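Local coordinates for dihydrodipicolinate synthase (Bacillus anthracis, PDB 1XKY), which probably catalyses the condensation of pyruvate with aspartate semialdehyde that opens the lysine branch of bacterial amino-acid biosynthesis, at residues G14-A19 / K211-V216; M112-Y117 / M142-P147; A132-T137 / S163-I168; V169-A174 / D190-Y195; G176-M181 / L203-V208. All blocks are in the same frame, centred on the assembly; numbering follows the deposited sequence.

Contact 1 of 5, residues G14-A19 / K211-V216; sequences GTIATA and KGIVSV
Ser215 N donates to Ala17 O at 2.8 Å and Ala19 N to Ser215 O at 2.9 Å; together with the bond from Ile213 N to Thr15 O (3.0 Å), these join the last strand of a TIM barrel to its first. Strands 16-19 and 212-215 run parallel, 17° apart, and their pairing closes the eight-stranded cylinder. A fourth bond, Ala17 N to Ile213 O, is weak because its N-H is bent to 130° at the hydrogen. Softer contacts fill the gaps in the ladder: Val214 CA comes within 3.4 Å of Ala17 O, which thus meets the CA-H of one residue and the N-H of the next. Ile16, Ile213 and Ser215 lie on the outer face, where helix 218-234 packs on Ile16 and Ser215. Ser215 OG, anti to the backbone N (chi1 178°), bonds Asp199 and caps Ser218 N at the start of that helix. On the inner face, Ala17 CB meets Val214 CG2 at 4.0 Å, with Val51 of the next strand beyond. Lys211, its chain extended, passes Gly14 O with CG and ends in a salt bridge to Asp12. On the outer face of the sheet, Ile213 CG2 presses to 3.3 Å from Thr15 O and also meets Ile16 CG1 at 4.2 Å.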
# COMPACT_ATOMS: atom_id res chain seq x y z
N GLY A 14 -4.52 8.40 -32.75
CA GLY A 14 -5.84 7.78 -32.76
C GLY A 14 -6.31 7.31 -31.39
O GLY A 14 -5.80 7.78 -30.35
N THR A 15 -7.27 6.39 -31.38
CA THR A 15 -7.90 5.94 -30.14
C THR A 15 -7.32 4.64 -29.58
O THR A 15 -7.45 4.37 -28.39
CB THR A 15 -9.42 5.73 -30.33
OG1 THR A 15 -9.66 4.98 -31.53
CG2 THR A 15 -10.14 7.06 -30.41
N ILE A 16 -6.71 3.81 -30.44
CA ILE A 16 -6.11 2.55 -29.99
C ILE A 16 -4.67 2.38 -30.48
O ILE A 16 -4.42 1.77 -31.53
CB ILE A 16 -6.92 1.32 -30.43
CG1 ILE A 16 -8.40 1.47 -30.04
CG2 ILE A 16 -6.33 0.04 -29.79
CD1 ILE A 16 -9.30 0.35 -30.49
N ALA A 17 -3.72 2.92 -29.73
CA ALA A 17 -2.31 2.58 -29.93
C ALA A 17 -2.08 1.21 -29.31
O ALA A 17 -2.69 0.86 -28.31
CB ALA A 17 -1.40 3.63 -29.30
N THR A 18 -1.22 0.41 -29.94
CA THR A 18 -0.97 -0.92 -29.47
C THR A 18 0.49 -1.06 -29.07
O THR A 18 1.39 -0.71 -29.85
CB THR A 18 -1.36 -2.00 -30.51
OG1 THR A 18 -2.77 -1.94 -30.72
CG2 THR A 18 -0.99 -3.39 -30.03
N ALA A 19 0.68 -1.53 -27.83
CA ALA A 19 1.98 -1.86 -27.26
C ALA A 19 2.39 -3.23 -27.77
O ALA A 19 2.16 -4.25 -27.12
CB ALA A 19 1.91 -1.86 -25.74
N LYS A 211 -7.96 10.68 -24.64
CA LYS A 211 -8.12 10.52 -26.09
C LYS A 211 -8.35 9.06 -26.46
O LYS A 211 -9.02 8.75 -27.46
CB LYS A 211 -6.92 11.08 -26.84
CG LYS A 211 -7.16 11.19 -28.37
CD LYS A 211 -6.13 12.07 -29.03
CE LYS A 211 -6.30 12.11 -30.53
NZ LYS A 211 -5.22 12.92 -31.17
N GLY A 212 -7.79 8.16 -25.66
CA GLY A 212 -7.84 6.74 -25.97
C GLY A 212 -7.00 5.88 -25.05
O GLY A 212 -6.83 6.18 -23.87
N ILE A 213 -6.51 4.78 -25.61
CA ILE A 213 -5.83 3.72 -24.87
C ILE A 213 -4.57 3.33 -25.61
O ILE A 213 -4.57 3.22 -26.82
CB ILE A 213 -6.74 2.46 -24.70
CG1 ILE A 213 -5.97 1.30 -24.07
CG2 ILE A 213 -7.32 2.03 -26.04
CD1 ILE A 213 -5.67 1.42 -22.61
N VAL A 214 -3.50 3.13 -24.86
CA VAL A 214 -2.37 2.34 -25.31
C VAL A 214 -2.47 0.91 -24.77
O VAL A 214 -2.35 0.68 -23.59
CB VAL A 214 -1.04 3.01 -24.94
CG1 VAL A 214 0.15 2.23 -25.47
CG2 VAL A 214 -1.02 4.45 -25.40
N SER A 215 -2.73 -0.03 -25.68
CA SER A 215 -3.42 -1.28 -25.36
C SER A 215 -2.50 -2.49 -25.46
O SER A 215 -1.61 -2.53 -26.28
CB SER A 215 -4.64 -1.48 -26.28
OG SER A 215 -5.31 -2.68 -26.03
N VAL A 216 -2.78 -3.47 -24.62
CA VAL A 216 -2.28 -4.82 -24.81
C VAL A 216 -3.35 -5.77 -25.37
O VAL A 216 -3.08 -6.56 -26.25
CB VAL A 216 -1.68 -5.36 -23.50
CG1 VAL A 216 -1.41 -6.83 -23.58
CG2 VAL A 216 -0.43 -4.59 -23.15

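Contact 2 of 5, residues M112-Y117 / M142-P147; sequences MLVAPY and MLYNVP
Met112 lays its thioether against Met142, with SD 3.6 Å from Met142 CG and CE 3.5 Å from Met142 SD. A bend at chi2 (84°) turns SD out of an extended course, and the same sulfur makes a Met-aromatic contact with Tyr144, obliquely placed and 5.2 Å from the ring centroid. The strands that carry them belong to one beta-alpha-beta crossover of the TIM barrel: strand 110-114, helix 123-135, strand 141-145. Three N-H groups tie them in parallel register, from Leu113 N to Met142 O, Tyr144 N to Leu113 O and Ala115 N to Tyr144 O. The first and last are nearly straight, whereas Tyr144 N sits well above the carbonyl plane of Leu113. Leu113 and Leu143 take the other face, where both meet Phe130 of the crossover helix. At the C-terminal end, Val114 lies beside Tyr144, pointing the same way, with CG2 3.7 Å from Tyr144 CD2; Tyr118 of a second subunit also packs on Val114. Val146, at the N-cap of the following short helix, sets CG1 over the centre of the Tyr144 ring, 4.0 Å above its plane. That methyl is packed tightly from another quarter too, since Val146 CG1 stands only 3.4 Å from Val114 CG2.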
# COMPACT_ATOMS: atom_id res chain seq x y z
N MET A 112 8.52 6.98 -27.19
CA MET A 112 7.92 6.80 -25.87
C MET A 112 9.04 6.84 -24.83
O MET A 112 10.03 6.11 -24.96
CB MET A 112 7.19 5.45 -25.80
CG MET A 112 6.48 5.16 -24.47
SD MET A 112 4.84 5.90 -24.39
CE MET A 112 3.85 4.66 -25.20
N LEU A 113 8.86 7.67 -23.81
CA LEU A 113 9.84 7.82 -22.72
C LEU A 113 9.21 7.47 -21.37
O LEU A 113 8.36 8.21 -20.85
CB LEU A 113 10.36 9.27 -22.70
CG LEU A 113 10.98 9.81 -24.00
CD1 LEU A 113 11.48 11.23 -23.79
CD2 LEU A 113 12.12 8.94 -24.50
N VAL A 114 9.63 6.35 -20.81
CA VAL A 114 9.13 5.87 -19.53
C VAL A 114 9.77 6.61 -18.34
O VAL A 114 10.92 7.03 -18.41
CB VAL A 114 9.35 4.32 -19.40
CG1 VAL A 114 10.82 3.98 -19.15
CG2 VAL A 114 8.45 3.72 -18.34
N ALA A 115 9.00 6.79 -17.26
CA ALA A 115 9.58 7.20 -15.98
C ALA A 115 10.72 6.24 -15.62
O ALA A 115 10.51 5.03 -15.58
CB ALA A 115 8.50 7.19 -14.89
N PRO A 116 11.94 6.77 -15.41
CA PRO A 116 13.05 5.91 -15.00
C PRO A 116 12.69 4.97 -13.85
O PRO A 116 12.19 5.41 -12.81
CB PRO A 116 14.13 6.90 -14.57
CG PRO A 116 13.90 8.06 -15.46
CD PRO A 116 12.38 8.17 -15.54
N TYR A 117 12.95 3.69 -14.09
CA TYR A 117 12.76 2.61 -13.14
C TYR A 117 14.05 2.37 -12.36
O TYR A 117 15.12 2.77 -12.80
CB TYR A 117 12.38 1.32 -13.88
CG TYR A 117 13.19 1.13 -15.15
CD1 TYR A 117 12.72 1.59 -16.37
CD2 TYR A 117 14.45 0.54 -15.11
CE1 TYR A 117 13.48 1.46 -17.52
CE2 TYR A 117 15.22 0.39 -16.26
CZ TYR A 117 14.72 0.86 -17.46
OH TYR A 117 15.46 0.72 -18.60
N MET A 142 5.93 11.03 -26.34
CA MET A 142 4.88 10.57 -25.43
C MET A 142 5.56 10.10 -24.15
O MET A 142 6.45 9.25 -24.18
CB MET A 142 4.06 9.44 -26.05
CG MET A 142 2.94 8.89 -25.15
SD MET A 142 1.95 7.55 -25.89
CE MET A 142 0.92 8.46 -27.02
N LEU A 143 5.14 10.68 -23.03
CA LEU A 143 5.59 10.25 -21.72
C LEU A 143 4.85 8.98 -21.30
O LEU A 143 3.72 8.73 -21.74
CB LEU A 143 5.33 11.35 -20.69
CG LEU A 143 5.93 12.73 -20.93
CD1 LEU A 143 5.45 13.67 -19.84
CD2 LEU A 143 7.45 12.68 -20.95
N TYR A 144 5.47 8.18 -20.44
CA TYR A 144 4.86 6.96 -19.96
C TYR A 144 4.97 6.91 -18.44
O TYR A 144 6.06 6.71 -17.89
CB TYR A 144 5.52 5.75 -20.64
CG TYR A 144 4.99 4.38 -20.29
CD1 TYR A 144 3.78 4.20 -19.61
CD2 TYR A 144 5.68 3.24 -20.70
CE1 TYR A 144 3.30 2.93 -19.32
CE2 TYR A 144 5.20 1.96 -20.42
CZ TYR A 144 4.02 1.81 -19.73
OH TYR A 144 3.55 0.55 -19.46
N ASN A 145 3.83 7.11 -17.78
CA ASN A 145 3.72 7.00 -16.33
C ASN A 145 3.30 5.57 -15.97
O ASN A 145 2.25 5.10 -16.39
CB ASN A 145 2.68 8.00 -15.81
CG ASN A 145 2.55 7.99 -14.30
OD1 ASN A 145 3.54 8.10 -13.57
ND2 ASN A 145 1.32 7.84 -13.82
N VAL A 146 4.16 4.89 -15.20
CA VAL A 146 3.93 3.49 -14.87
C VAL A 146 4.51 3.15 -13.49
O VAL A 146 5.51 2.42 -13.37
CB VAL A 146 4.45 2.57 -16.00
CG1 VAL A 146 5.97 2.71 -16.21
CG2 VAL A 146 4.04 1.12 -15.76
N PRO A 147 3.89 3.70 -12.43
CA PRO A 147 4.36 3.48 -11.06
C PRO A 147 4.36 2.01 -10.67
O PRO A 147 5.16 1.59 -9.83
CB PRO A 147 3.37 4.28 -10.20
CG PRO A 147 2.16 4.42 -11.06
CD PRO A 147 2.69 4.57 -12.44

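Contact 3 of 5, residues A132-T137 / S163-I168; sequences AIAEST and SEIENI. With K (potassium ion), chain F.
Ala134, in the last turn of helix 123-135, is the first residue of 132-137 to meet 163-168, and it does so with both its methyl and its carbonyl. Ala134 CB lies 3.7 Å from Asn167 OD1 and 3.9 Å from Ile168 CG1. Ala134 O accepts a hydrogen bond from Asn167 ND2 at 2.9 Å. The bond is fairly straight at the hydrogen (159°), and the oxygen lies close to the amide plane of Asn167. The amide nitrogen, however, stands above the carbonyl plane of Ala134, and Thr137 N reaches the same oxygen from the opposite face. Ser136 turns back on its own helix, OG bonding Ile133 O in the carbonyl plane at 2.6 Å. Thr137 brings CG2 to 4.0 Å from Asn167 ND2, and its OG1 is held by Thr104. Asn167 ND2 has a further acceptor in Leu139 O, so one amide joins the helix end to the chain leading into strand 141-145. Asn167 belongs to a type I turn, Ile165 to Ile168, whose carbonyls at Ile165 and Ile168 bind a potassium ion with that of Ser163; Glu166 O is a longer ligand at 3.2 Å, and two waters complete the set. The ion would polarise these peptides, and its binding to both ends of the turn is consistent with a turn held in shape beside Asn167.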
# COMPACT_ATOMS: atom_id res chain seq x y z
N ALA A 132 15.73 16.90 -21.46
CA ALA A 132 16.97 16.65 -22.19
C ALA A 132 16.80 15.70 -23.38
O ALA A 132 17.40 15.91 -24.44
CB ALA A 132 18.05 16.12 -21.25
N ILE A 133 16.01 14.64 -23.20
CA ILE A 133 15.78 13.68 -24.29
C ILE A 133 14.95 14.36 -25.38
O ILE A 133 15.30 14.28 -26.56
CB ILE A 133 15.08 12.39 -23.80
CG1 ILE A 133 15.92 11.69 -22.73
CG2 ILE A 133 14.82 11.41 -24.98
CD1 ILE A 133 15.11 10.77 -21.83
N ALA A 134 13.88 15.04 -24.98
CA ALA A 134 13.00 15.74 -25.93
C ALA A 134 13.77 16.77 -26.77
O ALA A 134 13.56 16.87 -27.98
CB ALA A 134 11.86 16.41 -25.19
N GLU A 135 14.66 17.52 -26.12
CA GLU A 135 15.53 18.50 -26.78
C GLU A 135 16.44 17.90 -27.85
O GLU A 135 16.88 18.60 -28.76
CB GLU A 135 16.42 19.21 -25.76
CG GLU A 135 15.74 20.38 -25.09
CD GLU A 135 16.56 21.01 -23.98
OE1 GLU A 135 17.61 20.46 -23.60
OE2 GLU A 135 16.12 22.07 -23.48
N SER A 136 16.74 16.62 -27.70
CA SER A 136 17.69 15.93 -28.56
C SER A 136 17.06 15.45 -29.87
O SER A 136 17.76 14.99 -30.75
CB SER A 136 18.30 14.75 -27.80
OG SER A 136 17.43 13.63 -27.82
N THR A 137 15.73 15.55 -29.99
CA THR A 137 15.04 15.04 -31.17
C THR A 137 13.96 16.01 -31.66
O THR A 137 13.31 16.67 -30.85
CB THR A 137 14.38 13.65 -30.91
OG1 THR A 137 13.90 13.10 -32.14
CG2 THR A 137 13.23 13.73 -29.91
N SER A 163 4.50 19.26 -20.65
CA SER A 163 3.58 19.54 -21.76
C SER A 163 3.83 20.90 -22.42
O SER A 163 3.43 21.12 -23.56
CB SER A 163 2.12 19.46 -21.31
OG SER A 163 1.72 20.64 -20.63
N GLU A 164 4.46 21.82 -21.69
CA GLU A 164 4.82 23.11 -22.24
C GLU A 164 6.01 23.04 -23.20
O GLU A 164 6.29 23.99 -23.92
CB GLU A 164 5.12 24.11 -21.12
CG GLU A 164 3.88 24.44 -20.30
CD GLU A 164 4.20 25.20 -19.03
OE1 GLU A 164 5.31 25.76 -18.90
OE2 GLU A 164 3.33 25.23 -18.15
N ILE A 165 6.73 21.92 -23.21
CA ILE A 165 7.81 21.74 -24.16
C ILE A 165 7.20 21.32 -25.48
O ILE A 165 6.36 20.40 -25.52
CB ILE A 165 8.83 20.72 -23.66
CG1 ILE A 165 9.49 21.27 -22.38
CG2 ILE A 165 9.87 20.42 -24.74
CD1 ILE A 165 10.25 20.26 -21.59
N GLU A 166 7.60 22.00 -26.56
CA GLU A 166 6.94 21.93 -27.86
C GLU A 166 6.65 20.50 -28.33
O GLU A 166 5.52 20.19 -28.69
CB GLU A 166 7.76 22.68 -28.91
CG GLU A 166 7.17 22.63 -30.30
CD GLU A 166 7.91 23.51 -31.29
OE1 GLU A 166 7.23 24.10 -32.16
OE2 GLU A 166 9.16 23.63 -31.20
N ASN A 167 7.65 19.63 -28.30
CA ASN A 167 7.49 18.28 -28.87
C ASN A 167 7.04 17.18 -27.88
O ASN A 167 6.99 16.01 -28.25
CB ASN A 167 8.76 17.84 -29.62
CG ASN A 167 9.97 17.73 -28.73
OD1 ASN A 167 10.09 18.45 -27.74
ND2 ASN A 167 10.88 16.83 -29.08
N ILE A 168 6.72 17.55 -26.64
CA ILE A 168 6.11 16.60 -25.70
C ILE A 168 4.59 16.76 -25.80
O ILE A 168 4.02 17.73 -25.28
CB ILE A 168 6.62 16.78 -24.24
CG1 ILE A 168 8.15 16.69 -24.20
CG2 ILE A 168 5.99 15.71 -23.34
CD1 ILE A 168 8.78 16.80 -22.82
K K F . 3.64 20.30 -26.10
O HOH W 1 1.03 19.30 -26.95
O HOH W 2 3.45 22.83 -26.78

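Contact 4 of 5, residues V169-A174 / D190-Y195; sequences VAIKDA and DDFAVY. With K (potassium ion), chain E.
Phe192 lays its ring flat against the backbone of strand 169-173, with Ala170 CA 3.8 Å above one face and displaced toward the rim. The bare main chain of Val169 and Ala170 forms the shelf it rests on: Phe192 CE1 comes within 3.4 Å of Ala170 N. Further along, Ile171 CG2 is the bump in a notch made by Phe192 CE2 (3.8 Å) and Val194 CG2 (3.9 Å), and Val159 of helix 156-163 lies over both Ile171 and the phenyl ring. These strands, 168-173 and 193-196, are neighbours in the TIM barrel, joined through helix 178-187 in a beta-alpha-beta crossover. Four bonds zip them in parallel, the straightest from Asp173 N to Tyr195 O at 176°. On the inner face the small methyls of Ala170 and Ala193 meet, CB to CB, at 4.2 Å. Tyr195 CB lies 3.6 Å from Ile171 O, which sits at the edge of the ring, and the tyrosine hydroxyl bonds Gly14 O. Where the strands start, a water donates to both Val169 O and Asp191 O. Phe192 O is a long ligand (3.2 Å) of a potassium ion that also binds Ile185, Thr188 and Ala189.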
# COMPACT_ATOMS: atom_id res chain seq x y z
N VAL A 169 3.96 15.81 -26.48
CA VAL A 169 2.59 15.97 -26.99
C VAL A 169 1.53 15.07 -26.36
O VAL A 169 0.33 15.27 -26.57
CB VAL A 169 2.55 15.80 -28.54
CG1 VAL A 169 3.48 16.79 -29.21
CG2 VAL A 169 2.91 14.35 -28.98
N ALA A 170 1.96 14.08 -25.58
CA ALA A 170 1.03 13.10 -25.02
C ALA A 170 1.63 12.35 -23.84
O ALA A 170 2.85 12.39 -23.62
CB ALA A 170 0.57 12.12 -26.09
N ILE A 171 0.77 11.67 -23.09
CA ILE A 171 1.19 10.78 -22.01
C ILE A 171 0.36 9.50 -22.03
O ILE A 171 -0.86 9.54 -22.24
CB ILE A 171 1.13 11.48 -20.61
CG1 ILE A 171 1.62 10.54 -19.50
CG2 ILE A 171 -0.27 12.01 -20.32
CD1 ILE A 171 2.00 11.26 -18.23
N LYS A 172 1.04 8.37 -21.88
CA LYS A 172 0.40 7.10 -21.57
C LYS A 172 0.37 7.01 -20.05
O LYS A 172 1.42 6.89 -19.41
CB LYS A 172 1.20 5.92 -22.16
CG LYS A 172 0.69 4.54 -21.76
CD LYS A 172 1.57 3.42 -22.27
CE LYS A 172 1.04 2.05 -21.82
NZ LYS A 172 1.87 0.92 -22.35
N ASP A 173 -0.82 7.09 -19.46
CA ASP A 173 -0.93 7.10 -18.00
C ASP A 173 -1.41 5.75 -17.46
O ASP A 173 -2.61 5.48 -17.42
CB ASP A 173 -1.87 8.23 -17.53
CG ASP A 173 -1.75 8.50 -16.03
OD1 ASP A 173 -1.25 7.62 -15.29
OD2 ASP A 173 -2.16 9.59 -15.58
N ALA A 174 -0.45 4.93 -17.03
CA ALA A 174 -0.76 3.65 -16.38
C ALA A 174 -0.75 3.75 -14.84
O ALA A 174 -0.54 2.75 -14.14
CB ALA A 174 0.20 2.58 -16.85
N ASP A 190 -5.13 21.98 -25.26
CA ASP A 190 -5.97 21.09 -26.07
C ASP A 190 -5.15 20.14 -26.94
O ASP A 190 -5.62 19.05 -27.28
CB ASP A 190 -6.91 21.89 -26.97
CG ASP A 190 -7.99 22.63 -26.19
OD1 ASP A 190 -8.20 22.34 -24.99
OD2 ASP A 190 -8.65 23.49 -26.82
N ASP A 191 -3.93 20.55 -27.31
CA ASP A 191 -3.07 19.74 -28.17
C ASP A 191 -2.14 18.79 -27.38
O ASP A 191 -1.19 18.23 -27.94
CB ASP A 191 -2.26 20.63 -29.13
CG ASP A 191 -1.31 21.59 -28.43
OD1 ASP A 191 -1.23 21.61 -27.18
OD2 ASP A 191 -0.63 22.36 -29.14
N PHE A 192 -2.41 18.62 -26.09
CA PHE A 192 -1.74 17.61 -25.30
C PHE A 192 -2.73 16.51 -24.94
O PHE A 192 -3.74 16.77 -24.28
CB PHE A 192 -1.13 18.21 -24.03
CG PHE A 192 -0.30 17.23 -23.24
CD1 PHE A 192 1.03 17.02 -23.55
CD2 PHE A 192 -0.87 16.51 -22.20
CE1 PHE A 192 1.79 16.12 -22.83
CE2 PHE A 192 -0.12 15.60 -21.47
CZ PHE A 192 1.22 15.40 -21.79
N ALA A 193 -2.43 15.28 -25.37
CA ALA A 193 -3.35 14.15 -25.25
C ALA A 193 -2.99 13.19 -24.10
O ALA A 193 -1.83 12.81 -23.93
CB ALA A 193 -3.40 13.38 -26.57
N VAL A 194 -4.00 12.80 -23.31
CA VAL A 194 -3.85 11.79 -22.27
C VAL A 194 -4.44 10.47 -22.76
O VAL A 194 -5.61 10.41 -23.13
CB VAL A 194 -4.55 12.23 -20.96
CG1 VAL A 194 -4.52 11.09 -19.92
CG2 VAL A 194 -3.88 13.48 -20.40
N TYR A 195 -3.61 9.43 -22.78
CA TYR A 195 -4.04 8.06 -23.08
C TYR A 195 -4.07 7.24 -21.80
O TYR A 195 -3.15 7.34 -20.99
CB TYR A 195 -3.08 7.39 -24.08
CG TYR A 195 -3.30 7.87 -25.48
CD1 TYR A 195 -4.06 7.14 -26.38
CD2 TYR A 195 -2.78 9.09 -25.90
CE1 TYR A 195 -4.30 7.60 -27.67
CE2 TYR A 195 -3.01 9.57 -27.19
CZ TYR A 195 -3.77 8.82 -28.07
OH TYR A 195 -3.98 9.31 -29.34
K K E . -5.50 18.79 -22.45
O HOH W 3 -1.06 15.42 -28.83
O HOH W 4 -7.64 20.28 -23.03
O HOH W 5 -5.35 16.01 -22.42
O HOH W 6 -7.55 17.82 -24.62

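Contact 5 of 5, residues G176-M181 / L203-V208; sequences GDVLTM and LPAMAV
Val178 lies against Pro204 and Ala205 of helix 202-207, its CG1 4.2 Å from Ala205 N and 4.5 Å from Pro204 CB. Chi1 of -56° places that methyl anti to the carbonyl carbon of Val178, beside its backbone N. Val208 answers from just past the end of its helix: Val208 CG2 comes within 3.8 Å of Val178 O and lies a little farther from Val178 CB. Ala205, the third large contributor, offers its methyl to Met181, whose extended chain brings SD to 3.8 Å from Ala205 CB. The start of helix 178-187 thus packs on helix 202-207 in the helical layer outside the TIM barrel. That opening turn is well defined by Asp177 at the N-cap: Asp177 OD1 accepts from Leu179 N nearly along its C-O axis (2.8 Å) and from Thr180 N at 3.3 Å, from above the carboxylate plane. A third subunit also packs here: its Pro204 and Ala207 meet their counterparts, and its Gln241 bonds Ala207 O. Inward, Met181 packs on Asp173 of strand 168-173. Met206, for its part, meets Ile229 of the neighbouring helix 218-234.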
# COMPACT_ATOMS: atom_id res chain seq x y z
N GLY A 176 -3.32 4.18 -13.07
CA GLY A 176 -4.55 3.53 -12.62
C GLY A 176 -5.55 4.48 -11.98
O GLY A 176 -6.51 4.04 -11.36
N ASP A 177 -5.34 5.78 -12.16
CA ASP A 177 -6.11 6.79 -11.44
C ASP A 177 -6.70 7.78 -12.43
O ASP A 177 -5.99 8.65 -12.95
CB ASP A 177 -5.19 7.50 -10.44
CG ASP A 177 -5.95 8.41 -9.49
OD1 ASP A 177 -7.04 8.91 -9.85
OD2 ASP A 177 -5.45 8.64 -8.37
N VAL A 178 -8.00 7.66 -12.68
CA VAL A 178 -8.66 8.53 -13.67
C VAL A 178 -8.84 9.96 -13.14
O VAL A 178 -9.13 10.88 -13.92
CB VAL A 178 -10.00 7.94 -14.20
CG1 VAL A 178 -9.77 6.54 -14.79
CG2 VAL A 178 -11.08 7.92 -13.13
N LEU A 179 -8.65 10.16 -11.84
CA LEU A 179 -8.72 11.51 -11.25
C LEU A 179 -7.43 12.34 -11.41
O LEU A 179 -7.50 13.55 -11.57
CB LEU A 179 -9.18 11.45 -9.80
CG LEU A 179 -10.59 10.86 -9.60
CD1 LEU A 179 -11.05 11.02 -8.16
CD2 LEU A 179 -11.62 11.48 -10.53
N THR A 180 -6.26 11.70 -11.38
CA THR A 180 -5.04 12.39 -11.80
C THR A 180 -5.07 12.64 -13.32
O THR A 180 -4.69 13.72 -13.78
CB THR A 180 -3.74 11.62 -11.41
OG1 THR A 180 -3.83 10.27 -11.86
CG2 THR A 180 -3.53 11.66 -9.90
N MET A 181 -5.56 11.67 -14.09
CA MET A 181 -5.79 11.88 -15.53
C MET A 181 -6.67 13.12 -15.76
O MET A 181 -6.33 13.97 -16.57
CB MET A 181 -6.45 10.66 -16.18
CG MET A 181 -5.59 9.41 -16.25
SD MET A 181 -6.49 8.13 -17.16
CE MET A 181 -5.70 6.64 -16.56
N LEU A 203 -12.65 3.05 -21.06
CA LEU A 203 -13.96 3.72 -21.05
C LEU A 203 -14.07 4.84 -20.00
O LEU A 203 -14.37 5.98 -20.35
CB LEU A 203 -15.10 2.70 -20.94
CG LEU A 203 -16.22 2.89 -21.96
CD1 LEU A 203 -15.67 2.95 -23.40
CD2 LEU A 203 -17.28 1.79 -21.84
N PRO A 204 -13.81 4.53 -18.71
CA PRO A 204 -13.84 5.61 -17.71
C PRO A 204 -12.81 6.72 -17.94
O PRO A 204 -13.07 7.87 -17.62
CB PRO A 204 -13.60 4.87 -16.38
CG PRO A 204 -12.97 3.58 -16.75
CD PRO A 204 -13.53 3.22 -18.09
N ALA A 205 -11.64 6.38 -18.50
CA ALA A 205 -10.64 7.40 -18.84
C ALA A 205 -11.14 8.32 -19.97
O ALA A 205 -11.01 9.53 -19.90
CB ALA A 205 -9.33 6.74 -19.24
N MET A 206 -11.72 7.72 -21.01
CA MET A 206 -12.31 8.50 -22.09
C MET A 206 -13.50 9.35 -21.60
O MET A 206 -13.67 10.48 -22.04
CB MET A 206 -12.69 7.59 -23.26
CG MET A 206 -11.45 7.04 -23.98
SD MET A 206 -11.82 6.06 -25.43
CE MET A 206 -12.21 7.36 -26.60
N ALA A 207 -14.27 8.82 -20.64
CA ALA A 207 -15.38 9.58 -20.07
C ALA A 207 -14.94 10.91 -19.46
O ALA A 207 -15.67 11.89 -19.54
CB ALA A 207 -16.13 8.75 -19.04
N VAL A 208 -13.74 10.95 -18.86
CA VAL A 208 -13.21 12.18 -18.27
C VAL A 208 -12.34 13.00 -19.24
O VAL A 208 -11.79 14.04 -18.84
CB VAL A 208 -12.42 11.90 -16.94
CG1 VAL A 208 -13.32 11.16 -15.95
CG2 VAL A 208 -11.13 11.11 -17.18

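One barrel sheet carries three of the five contacts. Contacts 2 and 4 each pair neighbouring strands across a beta-alpha-beta unit and follow one another in the chain, their centres about 12 Å apart; strands 141-145 and 168-173 adjoin between them. Contact 1 pairs the two ends of the sheet, so the other four are nested inside its loop. Contacts 3 and 5 involve the surrounding helices and a loop, their centres about 25 Å apart: 3 touches contacts 2 and 4, while 5 touches contacts 4 and 1. Potassium ions sit beside contacts 3 and 4, and other subunits reach contacts 2 and 5, so the ion sites and subunit contacts lie around the same closed barrel.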